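Local coordinates for protein alkaline serine protease AL20 (Nesterenkonia abyssinica, PDB 3CP7) that probably hydrolyses peptide bonds as a secreted, thermostable alkaline serine protease of the trypsin-like kind, at residues 13-17 with 18-22; 102-105 with 106-109; 149-152 with 153-157. All coordinates share one frame; numbering follows the deposited sequence.

Contact 1 of 3, residues 13-17 with 18-22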
ATOM      1  N   PHE A  13      14.479  -1.463 -14.371  1.00  9.87           N
ATOM      2  CA  PHE A  13      15.198  -0.191 -14.336  1.00 10.66           C
ATOM      3  C   PHE A  13      14.332   0.796 -13.577  1.00 10.55           C
ATOM      4  O   PHE A  13      13.112   0.800 -13.715  1.00 11.01           O
ATOM      5  CB  PHE A  13      15.436   0.350 -15.752  1.00 10.79           C
ATOM      6  CG  PHE A  13      16.227  -0.568 -16.642  1.00 11.29           C
ATOM      7  CD1 PHE A  13      15.601  -1.619 -17.309  1.00 12.04           C
ATOM      8  CD2 PHE A  13      17.589  -0.369 -16.831  1.00 12.64           C
ATOM      9  CE1 PHE A  13      16.325  -2.461 -18.133  1.00 12.88           C
ATOM     10  CE2 PHE A  13      18.324  -1.214 -17.663  1.00 12.41           C
ATOM     11  CZ  PHE A  13      17.685  -2.248 -18.321  1.00 13.22           C
ATOM     12  N   PHE A  14      14.958   1.638 -12.765  1.00 11.02           N
ATOM     13  CA  PHE A  14      14.221   2.718 -12.103  1.00 11.52           C
ATOM     14  C   PHE A  14      15.157   3.855 -11.725  1.00 12.68           C
ATOM     15  O   PHE A  14      16.376   3.701 -11.779  1.00 12.39           O
ATOM     16  CB  PHE A  14      13.434   2.198 -10.882  1.00 11.84           C
ATOM     17  CG  PHE A  14      14.295   1.757  -9.719  1.00 11.77           C
ATOM     18  CD1 PHE A  14      14.563   2.632  -8.670  1.00 12.52           C
ATOM     19  CD2 PHE A  14      14.805   0.469  -9.659  1.00 12.12           C
ATOM     20  CE1 PHE A  14      15.343   2.233  -7.592  1.00 12.78           C
ATOM     21  CE2 PHE A  14      15.586   0.064  -8.578  1.00 12.68           C
ATOM     22  CZ  PHE A  14      15.851   0.945  -7.544  1.00 12.69           C
ATOM     23  N   SER A  15      14.574   4.985 -11.342  1.00 13.37           N
ATOM     24  CA  SER A  15      15.363   6.144 -10.922  1.00 14.28           C
ATOM     25  C   SER A  15      14.861   6.696  -9.598  1.00 14.63           C
ATOM     26  O   SER A  15      13.696   6.534  -9.249  1.00 14.55           O
ATOM     27  CB  SER A  15      15.310   7.242 -11.987  1.00 14.48           C
ATOM     28  OG  SER A  15      15.854   6.781 -13.209  1.00 15.80           O
ATOM     29  N   THR A  16      15.766   7.332  -8.859  1.00 15.73           N
ATOM     30  CA  THR A  16      15.420   8.070  -7.647  1.00 16.79           C
ATOM     31  C   THR A  16      16.167   9.402  -7.697  1.00 17.85           C
ATOM     32  O   THR A  16      16.840   9.696  -8.679  1.00 17.99           O
ATOM     33  CB  THR A  16      15.829   7.314  -6.361  1.00 16.81           C
ATOM     34  OG1 THR A  16      17.255   7.345  -6.227  1.00 16.85           O
ATOM     35  CG2 THR A  16      15.350   5.863  -6.390  1.00 16.55           C
ATOM     36  N   ASN A  17      16.046  10.201  -6.639  1.00 19.40           N
ATOM     37  CA  ASN A  17      16.840  11.424  -6.504  1.00 20.76           C
ATOM     38  C   ASN A  17      18.347  11.139  -6.489  1.00 21.26           C
ATOM     39  O   ASN A  17      19.155  12.028  -6.767  1.00 22.10           O
ATOM     40  CB  ASN A  17      16.448  12.182  -5.233  1.00 20.91           C
ATOM     41  CG  ASN A  17      15.093  12.862  -5.343  1.00 22.50           C
ATOM     42  OD1 ASN A  17      14.545  13.033  -6.436  1.00 24.07           O
ATOM     43  ND2 ASN A  17      14.546  13.259  -4.199  1.00 24.75           N
ATOM     44  N   GLN A  18      18.714   9.899  -6.172  1.00 21.56           N
ATOM     45  CA  GLN A  18      20.119   9.490  -6.080  1.00 21.96           C
ATOM     46  C   GLN A  18      20.686   8.956  -7.405  1.00 21.28           C
ATOM     47  O   GLN A  18      21.877   8.646  -7.494  1.00 21.93           O
ATOM     48  CB  GLN A  18      20.289   8.452  -4.962  1.00 22.36           C
ATOM     49  CG  GLN A  18      21.723   8.262  -4.445  1.00 25.95           C
ATOM     50  CD  GLN A  18      22.147   9.268  -3.376  1.00 29.81           C
ATOM     51  OE1 GLN A  18      23.201   9.106  -2.753  1.00 32.27           O
ATOM     52  NE2 GLN A  18      21.335  10.306  -3.156  1.00 30.94           N
ATOM     53  N   GLY A  19      19.845   8.849  -8.434  1.00 19.91           N
ATOM     54  CA  GLY A  19      20.308   8.415  -9.752  1.00 18.61           C
ATOM     55  C   GLY A  19      19.509   7.269 -10.345  1.00 17.41           C
ATOM     56  O   GLY A  19      18.346   7.072  -9.990  1.00 17.26           O
ATOM     57  N   ASP A  20      20.145   6.529 -11.257  1.00 16.39           N
ATOM     58  CA  ASP A  20      19.531   5.392 -11.948  1.00 15.89           C
ATOM     59  C   ASP A  20      19.991   4.072 -11.353  1.00 15.54           C
ATOM     60  O   ASP A  20      21.181   3.881 -11.075  1.00 15.76           O
ATOM     61  CB  ASP A  20      19.867   5.428 -13.438  1.00 16.32           C
ATOM     62  CG  ASP A  20      19.420   6.710 -14.102  1.00 17.79           C
ATOM     63  OD1 ASP A  20      18.456   7.339 -13.609  1.00 18.89           O
ATOM     64  OD2 ASP A  20      20.040   7.094 -15.120  1.00 21.17           O
ATOM     65  N   PHE A  21      19.033   3.162 -11.172  1.00 14.07           N
ATOM     66  CA  PHE A  21      19.286   1.882 -10.526  1.00 13.24           C
ATOM     67  C   PHE A  21      18.666   0.735 -11.309  1.00 12.18           C
ATOM     68  O   PHE A  21      17.863   0.949 -12.212  1.00 11.25           O
ATOM     69  CB  PHE A  21      18.757   1.906  -9.088  1.00 14.14           C
ATOM     70  CG  PHE A  21      19.441   2.920  -8.221  1.00 15.40           C
ATOM     71  CD1 PHE A  21      18.952   4.226  -8.139  1.00 15.96           C
ATOM     72  CD2 PHE A  21      20.585   2.577  -7.507  1.00 16.82           C
ATOM     73  CE1 PHE A  21      19.607   5.181  -7.354  1.00 18.03           C
ATOM     74  CE2 PHE A  21      21.242   3.518  -6.710  1.00 17.63           C
ATOM     75  CZ  PHE A  21      20.753   4.822  -6.638  1.00 17.87           C
ATOM     76  N   VAL A  22      19.059  -0.481 -10.949  1.00 11.75           N
ATOM     77  CA  VAL A  22      18.546  -1.685 -11.581  1.00 12.01           C
ATOM     78  C   VAL A  22      18.157  -2.729 -10.523  1.00 11.22           C
ATOM     79  O   VAL A  22      18.695  -2.756  -9.418  1.00 11.92           O
ATOM     80  CB  VAL A  22      19.557  -2.242 -12.626  1.00 12.17           C
ATOM     81  CG1 VAL A  22      20.871  -2.653 -11.973  1.00 12.56           C
ATOM     82  CG2 VAL A  22      18.962  -3.350 -13.420  1.00 17.07           C
TER

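Contact 2 of 3, residues 102-105 with 106-109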
ATOM      1  N   GLY A 102      -4.220  -2.654 -25.523  1.00 19.79           N
ATOM      2  CA  GLY A 102      -5.076  -3.730 -25.054  1.00 18.58           C
ATOM      3  C   GLY A 102      -4.346  -4.964 -24.551  1.00 17.56           C
ATOM      4  O   GLY A 102      -4.982  -5.852 -23.988  1.00 18.18           O
ATOM      5  N   THR A 103      -3.024  -5.026 -24.737  1.00 15.90           N
ATOM      6  CA  THR A 103      -2.256  -6.216 -24.336  1.00 14.85           C
ATOM      7  C   THR A 103      -1.605  -6.047 -22.969  1.00 13.39           C
ATOM      8  O   THR A 103      -0.842  -5.111 -22.742  1.00 13.50           O
ATOM      9  CB  THR A 103      -1.163  -6.587 -25.353  1.00 14.90           C
ATOM     10  OG1 THR A 103      -1.705  -6.516 -26.679  1.00 16.61           O
ATOM     11  CG2 THR A 103      -0.637  -7.999 -25.091  1.00 15.56           C
ATOM     12  N   THR A 104      -1.932  -6.957 -22.063  1.00 12.25           N
ATOM     13  CA  THR A 104      -1.309  -6.990 -20.740  1.00 11.32           C
ATOM     14  C   THR A 104      -0.013  -7.810 -20.786  1.00 11.16           C
ATOM     15  O   THR A 104       0.199  -8.631 -21.685  1.00 10.97           O
ATOM     16  CB  THR A 104      -2.241  -7.619 -19.713  1.00 11.85           C
ATOM     17  OG1 THR A 104      -2.568  -8.937 -20.153  1.00 11.47           O
ATOM     18  CG2 THR A 104      -3.531  -6.792 -19.546  1.00 11.88           C
ATOM     19  N   VAL A 105       0.858  -7.604 -19.803  1.00 10.07           N
ATOM     20  CA  VAL A 105       2.153  -8.273 -19.836  1.00 10.01           C
ATOM     21  C   VAL A 105       2.006  -9.800 -19.767  1.00  9.76           C
ATOM     22  O   VAL A 105       2.773 -10.532 -20.402  1.00  9.55           O
ATOM     23  CB  VAL A 105       3.114  -7.734 -18.741  1.00  9.83           C
ATOM     24  CG1 VAL A 105       2.798  -8.326 -17.349  1.00 10.51           C
ATOM     25  CG2 VAL A 105       4.548  -8.017 -19.119  1.00 10.12           C
ATOM     26  N   GLN A 106       1.028 -10.279 -18.998  1.00  9.88           N
ATOM     27  CA  GLN A 106       0.826 -11.717 -18.867  1.00 10.10           C
ATOM     28  C   GLN A 106       0.306 -12.310 -20.179  1.00 10.20           C
ATOM     29  O   GLN A 106       0.667 -13.424 -20.532  1.00  9.93           O
ATOM     30  CB  GLN A 106      -0.101 -12.045 -17.682  1.00 10.38           C
ATOM     31  CG  GLN A 106      -0.127 -13.528 -17.308  1.00 10.55           C
ATOM     32  CD  GLN A 106      -0.910 -13.835 -16.038  1.00 10.44           C
ATOM     33  OE1 GLN A 106      -1.434 -14.950 -15.882  1.00 13.34           O
ATOM     34  NE2 GLN A 106      -0.962 -12.892 -15.119  1.00  7.78           N
ATOM     35  N   GLN A 107      -0.534 -11.556 -20.885  1.00 10.21           N
ATOM     36  CA  GLN A 107      -1.018 -11.967 -22.208  1.00 10.94           C
ATOM     37  C   GLN A 107       0.108 -11.948 -23.240  1.00 11.12           C
ATOM     38  O   GLN A 107       0.199 -12.836 -24.094  1.00 11.04           O
ATOM     39  CB  GLN A 107      -2.160 -11.056 -22.650  1.00 10.98           C
ATOM     40  CG  GLN A 107      -3.492 -11.374 -21.985  1.00 12.78           C
ATOM     41  CD  GLN A 107      -4.099 -12.666 -22.487  1.00 12.55           C
ATOM     42  OE1 GLN A 107      -4.061 -13.684 -21.799  1.00 12.85           O
ATOM     43  NE2 GLN A 107      -4.661 -12.634 -23.702  1.00 12.63           N
ATOM     44  N   GLN A 108       0.955 -10.923 -23.160  1.00 10.45           N
ATOM     45  CA  GLN A 108       2.110 -10.791 -24.045  1.00 11.16           C
ATOM     46  C   GLN A 108       3.046 -11.988 -23.922  1.00 10.86           C
ATOM     47  O   GLN A 108       3.458 -12.594 -24.911  1.00 11.34           O
ATOM     48  CB  GLN A 108       2.880  -9.510 -23.690  1.00 11.49           C
ATOM     49  CG  GLN A 108       4.249  -9.398 -24.368  1.00 14.10           C
ATOM     50  CD  GLN A 108       4.136  -9.181 -25.858  1.00 15.33           C
ATOM     51  OE1 GLN A 108       3.238  -8.486 -26.332  1.00 17.28           O
ATOM     52  NE2 GLN A 108       5.059  -9.763 -26.604  1.00 16.71           N
ATOM     53  N   VAL A 109       3.410 -12.303 -22.685  1.00 10.87           N
ATOM     54  CA  VAL A 109       4.385 -13.356 -22.443  1.00 11.09           C
ATOM     55  C   VAL A 109       3.748 -14.744 -22.534  1.00 11.10           C
ATOM     56  O   VAL A 109       4.423 -15.715 -22.878  1.00 12.30           O
ATOM     57  CB  VAL A 109       5.120 -13.117 -21.087  1.00 11.17           C
ATOM     58  CG1 VAL A 109       6.003 -14.277 -20.717  1.00 12.60           C
ATOM     59  CG2 VAL A 109       5.954 -11.845 -21.180  1.00 11.99           C
TER

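Contact 3 of 3, residues 149-152 with 153-157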
ATOM      1  N   THR A 149      17.860 -21.305   5.344  1.00 11.08           N
ATOM      2  CA  THR A 149      18.042 -21.335   6.791  1.00 11.46           C
ATOM      3  C   THR A 149      17.592 -20.008   7.406  1.00 11.15           C
ATOM      4  O   THR A 149      17.372 -19.026   6.685  1.00 10.77           O
ATOM      5  CB  THR A 149      19.511 -21.623   7.178  1.00 11.51           C
ATOM      6  OG1 THR A 149      20.376 -20.728   6.473  1.00 12.62           O
ATOM      7  CG2 THR A 149      19.875 -23.069   6.844  1.00 13.51           C
ATOM      8  N   ASN A 150      17.468 -19.971   8.727  1.00 11.29           N
ATOM      9  CA  ASN A 150      16.979 -18.806   9.438  1.00 11.26           C
ATOM     10  C   ASN A 150      17.966 -17.649   9.422  1.00 11.36           C
ATOM     11  O   ASN A 150      19.182 -17.848   9.443  1.00 11.77           O
ATOM     12  CB  ASN A 150      16.647 -19.175  10.884  1.00 11.86           C
ATOM     13  CG  ASN A 150      15.409 -20.050  11.002  1.00 12.77           C
ATOM     14  OD1 ASN A 150      15.269 -20.797  11.975  1.00 16.90           O
ATOM     15  ND2 ASN A 150      14.513 -19.970  10.034  1.00 10.82           N
ATOM     16  N   ASP A 151      17.424 -16.441   9.392  1.00 11.20           N
ATOM     17  CA  ASP A 151      18.213 -15.229   9.531  1.00 11.56           C
ATOM     18  C   ASP A 151      19.076 -15.330  10.795  1.00 12.08           C
ATOM     19  O   ASP A 151      18.534 -15.512  11.880  1.00 12.65           O
ATOM     20  CB  ASP A 151      17.254 -14.053   9.655  1.00 11.23           C
ATOM     21  CG  ASP A 151      17.955 -12.743   9.918  1.00 10.90           C
ATOM     22  OD1 ASP A 151      19.171 -12.657   9.635  1.00 10.92           O
ATOM     23  OD2 ASP A 151      17.281 -11.803  10.390  1.00 11.47           O
ATOM     24  N   PRO A 152      20.414 -15.195  10.661  1.00 12.57           N
ATOM     25  CA  PRO A 152      21.258 -15.217  11.873  1.00 13.42           C
ATOM     26  C   PRO A 152      20.909 -14.103  12.854  1.00 14.53           C
ATOM     27  O   PRO A 152      21.217 -14.208  14.046  1.00 15.39           O
ATOM     28  CB  PRO A 152      22.680 -15.032  11.327  1.00 13.92           C
ATOM     29  CG  PRO A 152      22.516 -14.441   9.965  1.00 13.74           C
ATOM     30  CD  PRO A 152      21.221 -15.036   9.440  1.00 12.41           C
ATOM     31  N   MET A 153      20.256 -13.056  12.364  1.00 15.12           N
ATOM     32  CA  MET A 153      19.830 -11.952  13.208  1.00 15.99           C
ATOM     33  C   MET A 153      18.519 -12.222  13.928  1.00 15.70           C
ATOM     34  O   MET A 153      18.088 -11.420  14.762  1.00 16.41           O
ATOM     35  CB  MET A 153      19.664 -10.694  12.375  1.00 16.64           C
ATOM     36  CG  MET A 153      20.903 -10.254  11.684  1.00 19.08           C
ATOM     37  SD  MET A 153      21.006  -8.514  12.014  1.00 22.90           S
ATOM     38  CE  MET A 153      21.597  -8.723  13.641  1.00  9.67           C
ATOM     39  N   GLY A 154      17.865 -13.328  13.589  1.00 14.75           N
ATOM     40  CA  GLY A 154      16.661 -13.726  14.307  1.00 14.22           C
ATOM     41  C   GLY A 154      15.347 -13.199  13.765  1.00 13.18           C
ATOM     42  O   GLY A 154      14.298 -13.443  14.362  1.00 14.25           O
ATOM     43  N   SER A 155      15.386 -12.480  12.642  1.00 11.99           N
ATOM     44  CA  SER A 155      14.144 -12.056  12.005  1.00 10.69           C
ATOM     45  C   SER A 155      13.534 -13.232  11.253  1.00 10.11           C
ATOM     46  O   SER A 155      14.128 -14.309  11.185  1.00 10.03           O
ATOM     47  CB  SER A 155      14.388 -10.876  11.055  1.00 10.56           C
ATOM     48  OG  SER A 155      14.742 -11.303   9.743  1.00 10.33           O
ATOM     49  N   SER A 156      12.353 -13.006  10.677  1.00  9.56           N
ATOM     50  CA  SER A 156      11.650 -14.052   9.932  1.00  9.47           C
ATOM     51  C   SER A 156      12.205 -14.274   8.517  1.00  9.47           C
ATOM     52  O   SER A 156      11.737 -15.168   7.796  1.00  8.92           O
ATOM     53  CB  SER A 156      10.149 -13.760   9.873  1.00  9.49           C
ATOM     54  OG  SER A 156       9.924 -12.544   9.173  1.00  8.65           O
ATOM     55  N   THR A 157      13.187 -13.479   8.092  1.00  8.76           N
ATOM     56  CA  THR A 157      13.773 -13.725   6.761  1.00  8.87           C
ATOM     57  C   THR A 157      14.533 -15.053   6.739  1.00  9.04           C
ATOM     58  O   THR A 157      14.819 -15.648   7.797  1.00  9.39           O
ATOM     59  CB  THR A 157      14.705 -12.591   6.295  1.00  9.38           C
ATOM     60  OG1 THR A 157      15.851 -12.551   7.150  1.00  9.43           O
ATOM     61  CG2 THR A 157      13.978 -11.258   6.346  1.00  9.51           C
TER

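Contact 1 of 3, residues 13-17 with 18-22
Phe-14 and Phe-21 form an antiparallel hydrogen-bonded pair in the beta hairpin of strands 9-16 and 19-27, closed by a type I turn from Thr-16 to Gly-19. Their rings are nearly parallel, with planes at 23°, yet slid so far apart that they barely overlap. One face of the Phe-14 ring instead meets Phe-21 CB, a CH-pi contact in which that carbon lies 3.8 Å from the ring centroid and 3.4 Å from Phe-14 CZ. A chi1 of 69° sets Phe-14 CG between its own backbone N and carbonyl carbon, which carries the ring toward the partner strand, while Thr-16 CG2 meets its edge in plane. Cutting Phe-14 back to an alanine would probably leave Phe-21 CB without the face it rests on and open a gap beside Ala-52. Between the two backbones, Phe-21 N donates to Phe-14 O at 2.8 Å. On the opposite face of the sheet from the two phenylalanines, Ser-15 OG donates to Asp-20 OD1 at 2.7 Å, arriving from above the carboxylate plane. Nearer the turn, Asn-17 OD1 is held by Arg-53 NH2. Thr-16 OG1 accepts from Gln-18 N at 2.9 Å and lies 3.4 Å from Phe-21 CE1.

Contact 2 of 3, residues 102-105 with 106-109
Thr-104 O accepts from Gln-108 N at 2.8 Å and Val-105 O from Val-109 N at 3.0 Å, so the chain passes from an irregular loop straight into the alpha-helical bonding of helix 105-109. Thr-104 is the N-cap. With chi1 at 58°, its OG1 sits between backbone N and carbonyl carbon, turned toward the first helical turn, where it accepts a weak bond from Gln-107 N at 3.4 Å. The same oxygen lies 3.2 Å from Gln-107 CG, the two side chains meeting obliquely. On Thr-103 the methyl does the touching: CG2 rests 3.8 Å from Gln-108 N and 4.1 Å from Gln-108 CB. The bent Gln-108 chain then leads on to His-68, whose ND1 is hydrogen-bonded to Gln-108 NE2. Val-105 and Val-109, one helical turn apart, both pack on Ile-27 of strand 19-27, and Val-105 also touches Trp-71. The chemistry thus divides the work: carbonyl bonds hold the turn together, and the two valines set it against the barrel. The Thr-104 hydroxyl offers one of the first helix amides a partner that no preceding turn could supply, though a bond of that length probably adds only modestly to the helix start.

Contact 3 of 3, residues 149-152 with 153-157
Asp-151 points its carboxylate into the bend of its own loop, against Met-153 and Ser-155. Its CG stands anti to the backbone N, chi1 175°, which swings the two oxygens over the chain from Met-153 to Ser-155. OD1 accepts from Met-153 N at 3.0 Å, the donor lying well above the carboxylate plane. OD2 takes two bonds from Ser-155 that arrive from opposite faces of that plane: the backbone N at 3.0 Å, and the hydroxyl OG at 2.7 Å on the anti side. The Met-153 side chain crosses the aspartate obliquely, its CB 3.3 Å from OD2, before its sulfur end leads away.

The bond from Met-153 N makes an Asx turn, set within a type I beta turn from Asp-151 to Gly-154 in which Gly-154 N donates to Asp-151 O. The loop links strands 142-150 and 158-161, antiparallel neighbours in the second sheet of the trypsin-like fold, and Asp-151 N reaches back to Thr-157 O to close its base. Gly-154 has a positive phi of 90°, where a CB would press on the preceding carbonyl oxygen.

Ser-155 OG is also an acceptor: Thr-157 N donates to it at 3.1 Å, forming an ST turn. Thr-157 crosses Asp-151 obliquely, with OG1 3.2 Å from the aspartate CB, and has its own hydrogen bond with Tyr-189 OH. Tyr-191 OH is hydrogen-bonded to Asp-151 OD1, so both carboxylate oxygens have more than one polar partner, an environment expected to stabilise the negative charge. Phe-199 lies against Asp-151, Pro-152 and Thr-157.

The three contacts follow one another along the chain without touching, each lying in a short peripheral piece of the two-sheet, trypsin-like fold. Contacts 1 and 2 are joined through strand 19-27, which supplies half the hairpin of the first and the Ile-27 on which the helix of the second packs; their nearest atoms are about 13 Å apart. Contact 3 belongs to the other sheet, with its centre about 29 Å from that of contact 1 and about 37 Å from that of contact 2; contacts 2 and 3 lie on opposite sides of the chain's centre. Ser-169, His-41 and Asp-91 probably form the catalytic triad; Phe-14 of contact 1 and Thr-157 of contact 3 both lie near this group without touching it.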